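PDB 3TOY: mandelate racemase/muconate lactonizing enzyme family protein from Bradyrhizobium sp. ORS 278, which is of unknown function but has the capping domain and modified TIM-barrel domain of the enolase superfamily, with a calcium ion bound inside the barrel domain. Local coordinates for residues T174-C179 and R207-P212; F184-S189 and A215-F220; P266-E271 and F290-L295; D294-G299 and S320-E325. One frame throughout, in Å; residues are numbered along the deposited sequence.

Contact 1 of 4, residues T174-C179 and R207-P212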
loop_
_atom_site.group_PDB
_atom_site.type_symbol
_atom_site.label_atom_id
_atom_site.label_comp_id
_atom_site.label_asym_id
_atom_site.label_seq_id
_atom_site.Cartn_x
_atom_site.Cartn_y
_atom_site.Cartn_z
ATOM N N THR A 174 -43.677 25.665 -5.269
ATOM C CA THR A 174 -43.363 24.672 -4.254
ATOM C C THR A 174 -42.065 25.015 -3.520
ATOM O O THR A 174 -41.975 24.833 -2.305
ATOM C CB THR A 174 -43.260 23.279 -4.866
ATOM O OG1 THR A 174 -44.409 23.051 -5.690
ATOM C CG2 THR A 174 -43.182 22.214 -3.773
ATOM N N LEU A 175 -41.076 25.531 -4.250
ATOM C CA LEU A 175 -39.761 25.785 -3.657
ATOM C C LEU A 175 -39.765 27.045 -2.806
ATOM O O LEU A 175 -39.115 27.093 -1.765
ATOM C CB LEU A 175 -38.667 25.847 -4.723
ATOM C CG LEU A 175 -38.474 24.530 -5.473
ATOM C CD1 LEU A 175 -37.564 24.735 -6.687
ATOM C CD2 LEU A 175 -37.924 23.446 -4.535
ATOM N N ARG A 176 -40.500 28.061 -3.260
ATOM C CA ARG A 176 -40.742 29.256 -2.460
ATOM C C ARG A 176 -41.421 28.909 -1.143
ATOM O O ARG A 176 -41.016 29.375 -0.080
ATOM C CB ARG A 176 -41.601 30.253 -3.241
ATOM C CG ARG A 176 -40.802 31.410 -3.809
ATOM C CD ARG A 176 -39.488 30.914 -4.377
ATOM N NE ARG A 176 -38.481 31.968 -4.428
ATOM C CZ ARG A 176 -38.609 33.083 -5.139
ATOM N NH1 ARG A 176 -39.714 33.296 -5.846
ATOM N NH2 ARG A 176 -37.639 33.988 -5.134
ATOM N N THR A 177 -42.458 28.087 -1.211
ATOM C CA THR A 177 -43.128 27.640 -0.000
ATOM C C THR A 177 -42.145 26.906 0.912
ATOM O O THR A 177 -42.081 27.164 2.113
ATOM C CB THR A 177 -44.317 26.718 -0.309
ATOM O OG1 THR A 177 -45.270 27.414 -1.133
ATOM C CG2 THR A 177 -44.991 26.258 0.988
ATOM N N ALA A 178 -41.365 26.000 0.331
ATOM C CA ALA A 178 -40.405 25.238 1.113
ATOM C C ALA A 178 -39.415 26.151 1.844
ATOM O O ALA A 178 -39.173 25.976 3.035
ATOM C CB ALA A 178 -39.661 24.240 0.221
ATOM N N CYS A 179 -38.845 27.120 1.131
ATOM C CA CYS A 179 -37.796 27.976 1.699
ATOM C C CYS A 179 -38.331 29.119 2.556
ATOM O O CYS A 179 -37.763 29.444 3.604
ATOM C CB CYS A 179 -36.911 28.557 0.592
ATOM S SG CYS A 179 -35.904 27.331 -0.278
ATOM N N ARG A 207 -30.127 26.727 -9.170
ATOM C CA ARG A 207 -29.162 27.606 -8.506
ATOM C C ARG A 207 -29.471 29.073 -8.813
ATOM O O ARG A 207 -29.248 29.955 -7.974
ATOM C CB ARG A 207 -27.717 27.247 -8.927
ATOM C CG ARG A 207 -26.604 28.094 -8.320
ATOM C CD ARG A 207 -26.663 28.125 -6.785
ATOM N NE ARG A 207 -26.062 26.957 -6.130
ATOM C CZ ARG A 207 -26.335 26.586 -4.881
ATOM N NH1 ARG A 207 -27.231 27.267 -4.171
ATOM N NH2 ARG A 207 -25.739 25.523 -4.339
ATOM N N ALA A 208 -29.984 29.333 -10.016
ATOM C CA ALA A 208 -30.353 30.692 -10.413
ATOM C C ALA A 208 -31.607 31.150 -9.669
ATOM O O ALA A 208 -31.709 32.306 -9.263
ATOM C CB ALA A 208 -30.564 30.779 -11.921
ATOM N N LEU A 209 -32.548 30.232 -9.477
ATOM C CA LEU A 209 -33.790 30.538 -8.783
ATOM C C LEU A 209 -33.598 30.742 -7.280
ATOM O O LEU A 209 -34.095 31.713 -6.714
ATOM C CB LEU A 209 -34.804 29.424 -8.998
ATOM C CG LEU A 209 -35.970 29.497 -8.014
ATOM C CD1 LEU A 209 -36.800 30.751 -8.274
ATOM C CD2 LEU A 209 -36.833 28.248 -8.112
ATOM N N LEU A 210 -32.864 29.825 -6.654
ATOM C CA LEU A 210 -32.725 29.767 -5.194
ATOM C C LEU A 210 -31.611 30.657 -4.660
ATOM O O LEU A 210 -31.582 30.988 -3.463
ATOM C CB LEU A 210 -32.477 28.321 -4.742
ATOM C CG LEU A 210 -33.617 27.328 -4.921
ATOM C CD1 LEU A 210 -33.151 25.926 -4.625
ATOM C CD2 LEU A 210 -34.795 27.700 -4.039
ATOM N N GLY A 211 -30.684 31.027 -5.538
ATOM C CA GLY A 211 -29.537 31.845 -5.145
ATOM C C GLY A 211 -28.427 31.074 -4.448
ATOM O O GLY A 211 -28.530 29.862 -4.257
ATOM N N PRO A 212 -27.357 31.780 -4.045
ATOM C CA PRO A 212 -26.169 31.141 -3.480
ATOM C C PRO A 212 -26.320 30.607 -2.050
ATOM O O PRO A 212 -25.503 29.791 -1.617
ATOM C CB PRO A 212 -25.135 32.264 -3.504
ATOM C CG PRO A 212 -25.953 33.510 -3.382
ATOM C CD PRO A 212 -27.171 33.233 -4.211
#

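Contact 2 of 4, residues F184-S189 and A215-F220. With CA (calcium ion), chain E.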
loop_
_atom_site.group_PDB
_atom_site.type_symbol
_atom_site.label_atom_id
_atom_site.label_comp_id
_atom_site.label_asym_id
_atom_site.label_seq_id
_atom_site.Cartn_x
_atom_site.Cartn_y
_atom_site.Cartn_z
ATOM N N PHE A 184 -36.712 25.961 5.038
ATOM C CA PHE A 184 -35.651 25.078 4.486
ATOM C C PHE A 184 -34.493 25.889 3.918
ATOM O O PHE A 184 -34.711 26.860 3.199
ATOM C CB PHE A 184 -36.210 24.185 3.374
ATOM C CG PHE A 184 -36.903 22.948 3.875
ATOM C CD1 PHE A 184 -36.180 21.924 4.475
ATOM C CD2 PHE A 184 -38.275 22.796 3.735
ATOM C CE1 PHE A 184 -36.807 20.777 4.940
ATOM C CE2 PHE A 184 -38.918 21.648 4.195
ATOM C CZ PHE A 184 -38.184 20.635 4.799
ATOM N N ARG A 185 -33.266 25.481 4.233
ATOM C CA ARG A 185 -32.081 26.132 3.701
ATOM C C ARG A 185 -31.269 25.144 2.855
ATOM O O ARG A 185 -30.113 25.388 2.554
ATOM C CB ARG A 185 -31.212 26.677 4.846
ATOM C CG ARG A 185 -31.827 27.847 5.631
ATOM C CD ARG A 185 -31.842 29.154 4.825
ATOM N NE ARG A 185 -33.082 29.315 4.064
ATOM C CZ ARG A 185 -34.124 30.044 4.462
ATOM N NH1 ARG A 185 -34.081 30.710 5.613
ATOM N NH2 ARG A 185 -35.214 30.113 3.706
ATOM N N ALA A 186 -31.893 24.030 2.487
ATOM C CA ALA A 186 -31.244 22.990 1.698
ATOM C C ALA A 186 -32.315 22.199 0.950
ATOM O O ALA A 186 -33.349 21.862 1.532
ATOM C CB ALA A 186 -30.424 22.073 2.619
ATOM N N ILE A 187 -32.060 21.926 -0.336
ATOM C CA ILE A 187 -32.975 21.236 -1.248
ATOM C C ILE A 187 -32.223 20.126 -1.996
ATOM O O ILE A 187 -31.127 20.369 -2.494
ATOM C CB ILE A 187 -33.488 22.203 -2.343
ATOM C CG1 ILE A 187 -34.240 23.384 -1.710
ATOM C CG2 ILE A 187 -34.411 21.489 -3.294
ATOM C CD1 ILE A 187 -35.504 22.947 -1.000
ATOM N N LYS A 188 -32.815 18.939 -2.100
ATOM C CA LYS A 188 -32.231 17.870 -2.921
ATOM C C LYS A 188 -33.122 17.569 -4.109
ATOM O O LYS A 188 -34.349 17.511 -3.980
ATOM C CB LYS A 188 -32.007 16.591 -2.116
ATOM C CG LYS A 188 -31.310 15.460 -2.933
ATOM C CD LYS A 188 -30.807 14.372 -1.999
ATOM C CE LYS A 188 -31.919 13.434 -1.563
ATOM N NZ LYS A 188 -31.417 12.369 -0.653
ATOM N N SER A 189 -32.508 17.393 -5.275
ATOM C CA SER A 189 -33.239 16.940 -6.444
ATOM C C SER A 189 -32.549 15.726 -7.093
ATOM O O SER A 189 -31.521 15.256 -6.587
ATOM C CB SER A 189 -33.385 18.079 -7.440
ATOM O OG SER A 189 -34.331 17.728 -8.440
ATOM N N ALA A 215 -28.488 25.398 0.166
ATOM C CA ALA A 215 -27.708 24.214 -0.194
ATOM C C ALA A 215 -28.503 23.382 -1.214
ATOM O O ALA A 215 -29.722 23.257 -1.106
ATOM C CB ALA A 215 -27.358 23.387 1.024
ATOM N N LEU A 216 -27.806 22.848 -2.222
ATOM C CA LEU A 216 -28.423 21.987 -3.230
ATOM C C LEU A 216 -27.676 20.652 -3.237
ATOM O O LEU A 216 -26.449 20.636 -3.318
ATOM C CB LEU A 216 -28.269 22.593 -4.618
ATOM C CG LEU A 216 -29.139 23.766 -5.031
ATOM C CD1 LEU A 216 -28.764 24.149 -6.459
ATOM C CD2 LEU A 216 -30.599 23.365 -4.940
ATOM N N MET A 217 -28.415 19.556 -3.155
ATOM C CA MET A 217 -27.844 18.225 -3.283
ATOM C C MET A 217 -28.380 17.587 -4.540
ATOM O O MET A 217 -29.509 17.892 -4.964
ATOM C CB MET A 217 -28.221 17.361 -2.076
ATOM C CG MET A 217 -27.530 17.748 -0.772
ATOM S SD MET A 217 -28.340 19.132 0.050
ATOM C CE MET A 217 -28.320 18.598 1.781
ATOM N N LEU A 218 -27.594 16.692 -5.141
ATOM C CA LEU A 218 -28.033 15.997 -6.364
ATOM C C LEU A 218 -27.950 14.484 -6.198
ATOM O O LEU A 218 -26.892 13.965 -5.873
ATOM C CB LEU A 218 -27.225 16.478 -7.580
ATOM C CG LEU A 218 -27.527 15.823 -8.940
ATOM C CD1 LEU A 218 -28.993 16.060 -9.343
ATOM C CD2 LEU A 218 -26.581 16.366 -10.047
ATOM N N ASP A 219 -29.073 13.790 -6.421
ATOM C CA ASP A 219 -29.155 12.355 -6.246
ATOM C C ASP A 219 -29.289 11.650 -7.590
ATOM O O ASP A 219 -30.269 11.859 -8.310
ATOM C CB ASP A 219 -30.334 12.050 -5.318
ATOM C CG ASP A 219 -30.485 10.573 -4.978
ATOM O OD1 ASP A 219 -29.693 9.732 -5.446
ATOM O OD2 ASP A 219 -31.411 10.260 -4.196
ATOM N N PHE A 220 -28.287 10.838 -7.946
ATOM C CA PHE A 220 -28.291 10.086 -9.204
ATOM C C PHE A 220 -29.010 8.751 -9.100
ATOM O O PHE A 220 -29.208 8.065 -10.116
ATOM C CB PHE A 220 -26.854 9.855 -9.744
ATOM C CG PHE A 220 -26.243 11.068 -10.395
ATOM C CD1 PHE A 220 -26.822 11.628 -11.531
ATOM C CD2 PHE A 220 -25.078 11.633 -9.898
ATOM C CE1 PHE A 220 -26.280 12.732 -12.142
ATOM C CE2 PHE A 220 -24.503 12.768 -10.528
ATOM C CZ PHE A 220 -25.107 13.306 -11.652
HETATM CA CA CA E . -31.460 8.724 -2.352
HETATM O O HOH W 1 -33.218 9.831 -1.048
HETATM O O HOH W 2 -30.018 7.732 -3.798
#

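Contact 3 of 4, residues P266-E271 and F290-L295. With CA (calcium ion), chain E.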
loop_
_atom_site.group_PDB
_atom_site.type_symbol
_atom_site.label_atom_id
_atom_site.label_comp_id
_atom_site.label_asym_id
_atom_site.label_seq_id
_atom_site.Cartn_x
_atom_site.Cartn_y
_atom_site.Cartn_z
ATOM N N PRO A 266 -18.320 16.269 -2.544
ATOM C CA PRO A 266 -18.426 15.143 -1.629
ATOM C C PRO A 266 -19.400 14.097 -2.156
ATOM O O PRO A 266 -20.450 14.435 -2.730
ATOM C CB PRO A 266 -18.912 15.778 -0.330
ATOM C CG PRO A 266 -18.359 17.244 -0.400
ATOM C CD PRO A 266 -18.485 17.577 -1.877
ATOM N N ILE A 267 -19.051 12.830 -1.955
ATOM C CA ILE A 267 -19.889 11.721 -2.392
ATOM C C ILE A 267 -20.678 11.212 -1.197
ATOM O O ILE A 267 -20.100 10.925 -0.148
ATOM C CB ILE A 267 -19.008 10.576 -2.926
ATOM C CG1 ILE A 267 -18.226 11.060 -4.147
ATOM C CG2 ILE A 267 -19.849 9.358 -3.293
ATOM C CD1 ILE A 267 -19.139 11.631 -5.318
ATOM N N GLN A 268 -21.998 11.130 -1.364
ATOM C CA GLN A 268 -22.931 10.651 -0.335
ATOM C C GLN A 268 -23.490 9.285 -0.777
ATOM O O GLN A 268 -23.775 9.073 -1.960
ATOM C CB GLN A 268 -24.098 11.663 -0.215
ATOM C CG GLN A 268 -25.249 11.253 0.695
ATOM C CD GLN A 268 -24.844 11.220 2.155
ATOM O OE1 GLN A 268 -24.168 10.282 2.586
ATOM N NE2 GLN A 268 -25.251 12.253 2.937
ATOM N N ALA A 269 -23.636 8.367 0.174
ATOM C CA ALA A 269 -24.166 7.034 -0.133
ATOM C C ALA A 269 -24.616 6.382 1.146
ATOM O O ALA A 269 -24.467 6.951 2.210
ATOM C CB ALA A 269 -23.112 6.157 -0.856
ATOM N N GLY A 270 -25.159 5.175 1.058
ATOM C CA GLY A 270 -25.438 4.427 2.294
ATOM C C GLY A 270 -26.894 4.055 2.537
ATOM O O GLY A 270 -27.183 3.170 3.351
ATOM N N GLU A 271 -27.811 4.675 1.811
ATOM C CA GLU A 271 -29.234 4.418 2.109
ATOM C C GLU A 271 -29.638 3.007 1.732
ATOM O O GLU A 271 -30.705 2.541 2.126
ATOM C CB GLU A 271 -30.133 5.414 1.375
ATOM C CG GLU A 271 -30.326 5.120 -0.123
ATOM C CD GLU A 271 -30.850 6.343 -0.860
ATOM O OE1 GLU A 271 -30.244 7.417 -0.725
ATOM O OE2 GLU A 271 -31.859 6.233 -1.582
ATOM N N PHE A 290 -19.540 11.105 2.802
ATOM C CA PHE A 290 -20.657 11.238 3.733
ATOM C C PHE A 290 -21.406 9.895 3.692
ATOM O O PHE A 290 -21.324 9.162 2.695
ATOM C CB PHE A 290 -21.650 12.305 3.218
ATOM C CG PHE A 290 -21.083 13.723 3.126
ATOM C CD1 PHE A 290 -19.970 14.105 3.864
ATOM C CD2 PHE A 290 -21.713 14.673 2.331
ATOM C CE1 PHE A 290 -19.498 15.415 3.780
ATOM C CE2 PHE A 290 -21.247 15.984 2.257
ATOM C CZ PHE A 290 -20.154 16.345 2.992
ATOM N N ILE A 291 -22.200 9.599 4.727
ATOM C CA ILE A 291 -23.107 8.453 4.653
ATOM C C ILE A 291 -24.490 8.899 5.127
ATOM O O ILE A 291 -24.599 9.848 5.887
ATOM C CB ILE A 291 -22.657 7.212 5.520
ATOM C CG1 ILE A 291 -22.496 7.586 6.997
ATOM C CG2 ILE A 291 -21.345 6.578 4.909
ATOM C CD1 ILE A 291 -22.207 6.387 7.874
ATOM N N MET A 292 -25.504 8.173 4.683
ATOM C CA MET A 292 -26.884 8.389 5.124
ATOM C C MET A 292 -27.614 7.047 5.263
ATOM O O MET A 292 -28.342 6.624 4.347
ATOM C CB MET A 292 -27.632 9.308 4.139
ATOM C CG MET A 292 -27.523 8.942 2.666
ATOM S SD MET A 292 -28.311 10.186 1.596
ATOM C CE MET A 292 -30.079 9.748 1.778
ATOM N N PRO A 293 -27.394 6.355 6.388
ATOM C CA PRO A 293 -28.074 5.073 6.563
ATOM C C PRO A 293 -29.603 5.258 6.571
ATOM O O PRO A 293 -30.090 6.343 6.899
ATOM C CB PRO A 293 -27.591 4.589 7.930
ATOM C CG PRO A 293 -26.339 5.393 8.227
ATOM C CD PRO A 293 -26.509 6.696 7.522
ATOM N N ASP A 294 -30.305 4.204 6.165
ATOM C CA ASP A 294 -31.764 4.088 6.263
ATOM C C ASP A 294 -32.046 3.206 7.472
ATOM O O ASP A 294 -31.519 2.085 7.581
ATOM C CB ASP A 294 -32.275 3.409 4.984
ATOM C CG ASP A 294 -33.803 3.369 4.895
ATOM O OD1 ASP A 294 -34.464 3.136 5.942
ATOM O OD2 ASP A 294 -34.316 3.570 3.775
ATOM N N LEU A 295 -32.853 3.700 8.402
ATOM C CA LEU A 295 -33.162 2.898 9.572
ATOM C C LEU A 295 -33.757 1.535 9.197
ATOM O O LEU A 295 -33.650 0.606 9.979
ATOM C CB LEU A 295 -34.105 3.656 10.520
ATOM C CG LEU A 295 -33.402 4.721 11.364
ATOM C CD1 LEU A 295 -34.422 5.735 11.926
ATOM C CD2 LEU A 295 -32.599 4.100 12.489
HETATM CA CA CA E . -31.460 8.724 -2.352
HETATM O O HOH W 3 -28.759 1.785 5.203
HETATM O O HOH W 4 -33.421 2.257 1.529
HETATM O O HOH W 2 -30.018 7.732 -3.798
HETATM O O HOH W 1 -33.218 9.831 -1.048
#

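Contact 4 of 4, residues D294-G299 and S320-E325. With ACT (acetate ion), chain F.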
loop_
_atom_site.group_PDB
_atom_site.type_symbol
_atom_site.label_atom_id
_atom_site.label_comp_id
_atom_site.label_asym_id
_atom_site.label_seq_id
_atom_site.Cartn_x
_atom_site.Cartn_y
_atom_site.Cartn_z
ATOM N N ASP A 294 -30.305 4.204 6.165
ATOM C CA ASP A 294 -31.764 4.088 6.263
ATOM C C ASP A 294 -32.046 3.206 7.472
ATOM O O ASP A 294 -31.519 2.085 7.581
ATOM C CB ASP A 294 -32.275 3.409 4.984
ATOM C CG ASP A 294 -33.803 3.369 4.895
ATOM O OD1 ASP A 294 -34.464 3.136 5.942
ATOM O OD2 ASP A 294 -34.316 3.570 3.775
ATOM N N LEU A 295 -32.853 3.700 8.402
ATOM C CA LEU A 295 -33.162 2.898 9.572
ATOM C C LEU A 295 -33.757 1.535 9.197
ATOM O O LEU A 295 -33.650 0.606 9.979
ATOM C CB LEU A 295 -34.105 3.656 10.520
ATOM C CG LEU A 295 -33.402 4.721 11.364
ATOM C CD1 LEU A 295 -34.422 5.735 11.926
ATOM C CD2 LEU A 295 -32.599 4.100 12.489
ATOM N N MET A 296 -34.380 1.424 8.023
ATOM C CA MET A 296 -34.976 0.147 7.599
ATOM C C MET A 296 -33.929 -0.869 7.166
ATOM O O MET A 296 -34.225 -2.053 7.072
ATOM C CB MET A 296 -35.864 0.322 6.373
ATOM C CG MET A 296 -36.955 1.321 6.448
ATOM S SD MET A 296 -37.932 1.061 4.948
ATOM C CE MET A 296 -36.949 1.814 3.642
ATOM N N LYS A 297 -32.719 -0.412 6.842
ATOM C CA LYS A 297 -31.719 -1.343 6.248
ATOM C C LYS A 297 -30.457 -1.442 7.107
ATOM O O LYS A 297 -29.723 -2.434 7.057
ATOM C CB LYS A 297 -31.354 -0.883 4.838
ATOM C CG LYS A 297 -32.519 -0.935 3.864
ATOM C CD LYS A 297 -32.071 -0.739 2.433
ATOM C CE LYS A 297 -33.209 -1.013 1.447
ATOM N NZ LYS A 297 -32.791 -0.893 0.018
ATOM N N VAL A 298 -30.237 -0.427 7.925
ATOM C CA VAL A 298 -29.102 -0.415 8.857
ATOM C C VAL A 298 -29.272 -1.271 10.126
ATOM O O VAL A 298 -28.314 -1.427 10.892
ATOM C CB VAL A 298 -28.737 1.039 9.239
ATOM C CG1 VAL A 298 -29.666 1.547 10.332
ATOM C CG2 VAL A 298 -27.288 1.126 9.758
ATOM N N GLY A 299 -30.455 -1.862 10.339
ATOM C CA GLY A 299 -30.708 -2.608 11.595
ATOM C C GLY A 299 -31.442 -1.805 12.664
ATOM O O GLY A 299 -31.236 -2.010 13.867
ATOM N N SER A 320 -29.564 11.025 7.530
ATOM C CA SER A 320 -30.538 9.956 7.464
ATOM C C SER A 320 -31.154 9.823 6.081
ATOM O O SER A 320 -31.181 10.769 5.289
ATOM C CB SER A 320 -31.644 10.184 8.520
ATOM O OG SER A 320 -32.220 11.479 8.348
ATOM N N HIS A 321 -31.645 8.618 5.794
ATOM C CA HIS A 321 -32.458 8.412 4.615
ATOM C C HIS A 321 -33.918 8.172 5.010
ATOM O O HIS A 321 -34.231 7.150 5.623
ATOM C CB HIS A 321 -32.012 7.198 3.831
ATOM C CG HIS A 321 -32.825 6.979 2.595
ATOM N ND1 HIS A 321 -33.501 5.806 2.344
ATOM C CD2 HIS A 321 -33.082 7.796 1.548
ATOM C CE1 HIS A 321 -34.135 5.903 1.188
ATOM N NE2 HIS A 321 -33.889 7.099 0.679
ATOM N N ILE A 322 -34.778 9.108 4.598
ATOM C CA ILE A 322 -36.213 9.111 4.898
ATOM C C ILE A 322 -36.546 8.683 6.333
ATOM O O ILE A 322 -35.773 8.947 7.255
ATOM C CB ILE A 322 -37.026 8.345 3.825
ATOM C CG1 ILE A 322 -36.694 6.853 3.847
ATOM C CG2 ILE A 322 -36.799 8.967 2.472
ATOM C CD1 ILE A 322 -37.438 6.051 2.797
ATOM N N LEU A 323 -37.723 8.100 6.558
ATOM C CA LEU A 323 -38.150 7.839 7.954
ATOM C C LEU A 323 -37.757 8.997 8.891
ATOM O O LEU A 323 -37.060 8.801 9.905
ATOM C CB LEU A 323 -37.582 6.500 8.469
ATOM C CG LEU A 323 -38.381 5.221 8.143
ATOM C CD1 LEU A 323 -38.416 4.925 6.643
ATOM C CD2 LEU A 323 -37.876 4.015 8.917
ATOM N N PRO A 324 -38.210 10.213 8.566
ATOM C CA PRO A 324 -37.785 11.395 9.322
ATOM C C PRO A 324 -38.220 11.371 10.775
ATOM O O PRO A 324 -37.547 11.951 11.629
ATOM C CB PRO A 324 -38.458 12.560 8.587
ATOM C CG PRO A 324 -39.558 11.946 7.823
ATOM C CD PRO A 324 -39.131 10.556 7.471
ATOM N N GLU A 325 -39.331 10.710 11.077
ATOM C CA GLU A 325 -39.794 10.712 12.471
ATOM C C GLU A 325 -38.827 10.001 13.414
ATOM O O GLU A 325 -38.486 10.510 14.505
ATOM C CB GLU A 325 -41.207 10.109 12.566
ATOM C CG GLU A 325 -42.210 10.801 11.628
ATOM C CD GLU A 325 -42.249 10.202 10.214
ATOM O OE1 GLU A 325 -41.498 9.237 9.922
ATOM O OE2 GLU A 325 -43.040 10.698 9.389
HETATM C C ACT F . -34.704 7.635 -2.848
HETATM O O ACT F . -35.108 8.018 -1.721
HETATM O OXT ACT F . -33.699 8.218 -3.306
HETATM C CH3 ACT F . -35.382 6.535 -3.619
HETATM O O HOH W 5 -33.686 6.478 8.323
#

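Contact 1 of 4, residues T174-C179 and R207-P212
Leu175 and Leu209 meet methyl to methyl where helices 168-181 and 196-210, neighbours in the outer layer of the enolase-type barrel, lean on each other. Apolar packing carries the contact, and no hydrogen bond crosses it. CD1 of Leu175 touches CD2 of Leu209 at 3.9 Å, the two side chains crossing at a slant. Leu209 reaches over because its CG stands opposite the backbone N (chi1 165°), which aims the branch at the other helix. Leu210 starts off to one side but turns its end inward: its CD2 lies 3.9 Å from SG of Cys179 and 4.3 Å from CB of Leu175. One methyl is thus shared by two residues a helical turn apart. Branched leucines suit this gap between helices, and the short cysteine lets its sulphur fill the place beside a methyl. On the inner side Leu210 also packs on Leu216 of strand 215-219, so it touches helix 168-181 on one side and the barrel wall on another.

A charged group closes the outer margin. Leu209 CD1 sits over the centre of one face of the Arg176 guanidinium, 4.3 Å from CZ. The arginine offers its flat face to the leucine and leaves NH1, at its edge, to form a salt bridge with Glu172.

The remaining polar bonds finish the end of helix 196-210. Gly211 leaves it with positive phi (79°), a conformation glycine takes without strain. Arg207 NH1 also bonds Ile214 O, and it meets Gly211 O at 2.9 Å, close to the guanidinium plane.

Contact 2 of 4, residues F184-S189 and A215-F220
Ala186 and Ala215 touch side by side in the beta-alpha-beta unit formed by strand 186-190, helix 196-210 and strand 215-219 of the barrel, their CB atoms 3.7 Å apart. Small residues suit this spot, where the bent side chain of Met217 also packs, its CE 4.1 Å from CB of Ala186. This face, which also carries Lys188, looks into the barrel, where Trp243 and Phe339 pack on Met217. The opposite face is turned to helix 196-210: there Leu216 CD2 lies 4.1 Å from CB of Ile187, and Leu218 meets Met202.

Between the two faces the backbones pair in parallel, their axes 20° apart. Five hydrogen bonds join them in the usual parallel pattern. Ala215 N gives to Arg185 O, and then Ile187 and Ser189 each use both N and O: Ile187 N gives to Ala215 O and Ile187 O takes from Met217 N, while Ser189 N gives to Met217 O and Ser189 O takes from Asp219 N.

Toward the C-terminal ends the inner face turns polar. Lys188 crosses Met217 at about a right angle, its CG 3.7 Å from CB of Met217, and a bend at chi3 (79°) lifts NZ toward the metal. There NZ forms salt bridges with Glu245 and Glu341 and gives a 3.1 Å bond to a water bound to the calcium ion. A long aliphatic stem with a charged tip suits such a change from apolar to ionic surroundings. Asp219 OD1 accepts from Asn221 N and from a second metal-bound water, while Asp219 OD2 binds the calcium ion itself at 2.4 Å.

Contact 3 of 4, residues P266-E271 and F290-L295
Met292 O comes within 3.2 Å of Glu271 N yet makes no bond with it, the angle being poor, although just before this point the backbones of the beta-alpha-beta unit of strand 267-269, helix 275-285 and strand 290-291 are joined. There Phe290 N bonds Ile267 O, and Met292 N bonds Ala269 O. Gly270 lies where the bonding stops, with phi 120°; a CB would be jammed against the preceding carbonyl oxygen, so glycine fits. A water takes over beyond it, donating to Gly270 O and accepting from Asp294 N at 3.0 Å.

At the start of the strands, Pro266 CB rests over one face of the Phe290 ring in a CH-pi contact, 3.9 Å from the centroid. Farther along, the stem of Gln268 crosses Met292 at about a right angle, CG 3.4 Å from SD.

Just beyond Gly270, Glu271 reaches the metal. Its CG is tucked between the backbone N and carbonyl carbon (chi1 77°), and the rest of the chain extends, so OE1 at 2.4 Å and OE2 at 2.6 Å both bind the calcium ion. Met292 runs alongside, its CE 3.4 Å from OE1. With Asp219 and Glu245 on the same metal, the calcium ion probably offsets part of the charge of three gathered carboxylates.

Contact 4 of 4, residues D294-G299 and S320-E325
Asp294 and His321 face each other because both hold CG opposite the backbone N, at chi1 -174° and -179°, where two loops of the enolase-type barrel run past each other above its strands. The result is a histidine-carboxylate pair, of a kind known from mandelate racemase relatives. His321 ND1 gives a 2.8 Å hydrogen bond to Asp294 OD2, with an N-H...O angle of 154°. The acceptor lies near the imidazole plane, but the donor comes from above the carboxylate plane, the two flat groups being turned steeply against each other.

The other oxygen fixes the carboxylate. Asp294 OD1 takes Met296 N at 2.7 Å in an Asx turn, and Asp294 O accepts from both Lys297 N and Val298 N. An aspartate suits the place, since its short side chain reaches its own turn and the histidine at once. A water joins the loops as well, accepting from Leu295 N and donating to His321 O at 2.8 Å.

Around this polar pair the packing is apolar. Ile322 CG1 lies 3.7 Å above one face of the imidazole, toward its rim. Leu323, at the N-cap position of helix 324-330, sets CD2 3.8 Å from CG of Met296 and 4.1 Å from CB of Leu295. Strand 69-75 covers this side, Leu74 on Met296 and Tyr73 on Leu323. At the far end of the ring His321 NE2 gives an almost straight 2.8 Å bond to O of an acetate ion, also held by Lys190 and Asn221.

Overall arrangement
The contacts run from the outer helices of the barrel domain to near the chain's centre. Contact 1 is the partly exposed one, helix on helix and mainly apolar, with one arginine at its margin; the other three are buried. Contact 2 lies beneath it and uses the same helix 196-210 as its crossover, and Leu210 packs on Leu216 between them. Contacts 2 and 3 are parallel pairings in one sheet, regular in the first and broken in the second, and they supply Asp219 and Glu271 to the same calcium ion. Contact 4 shares Asp294 and Leu295 with contact 3 and trades strand bonds for loop turns; Pro293 O and His321 N link the two.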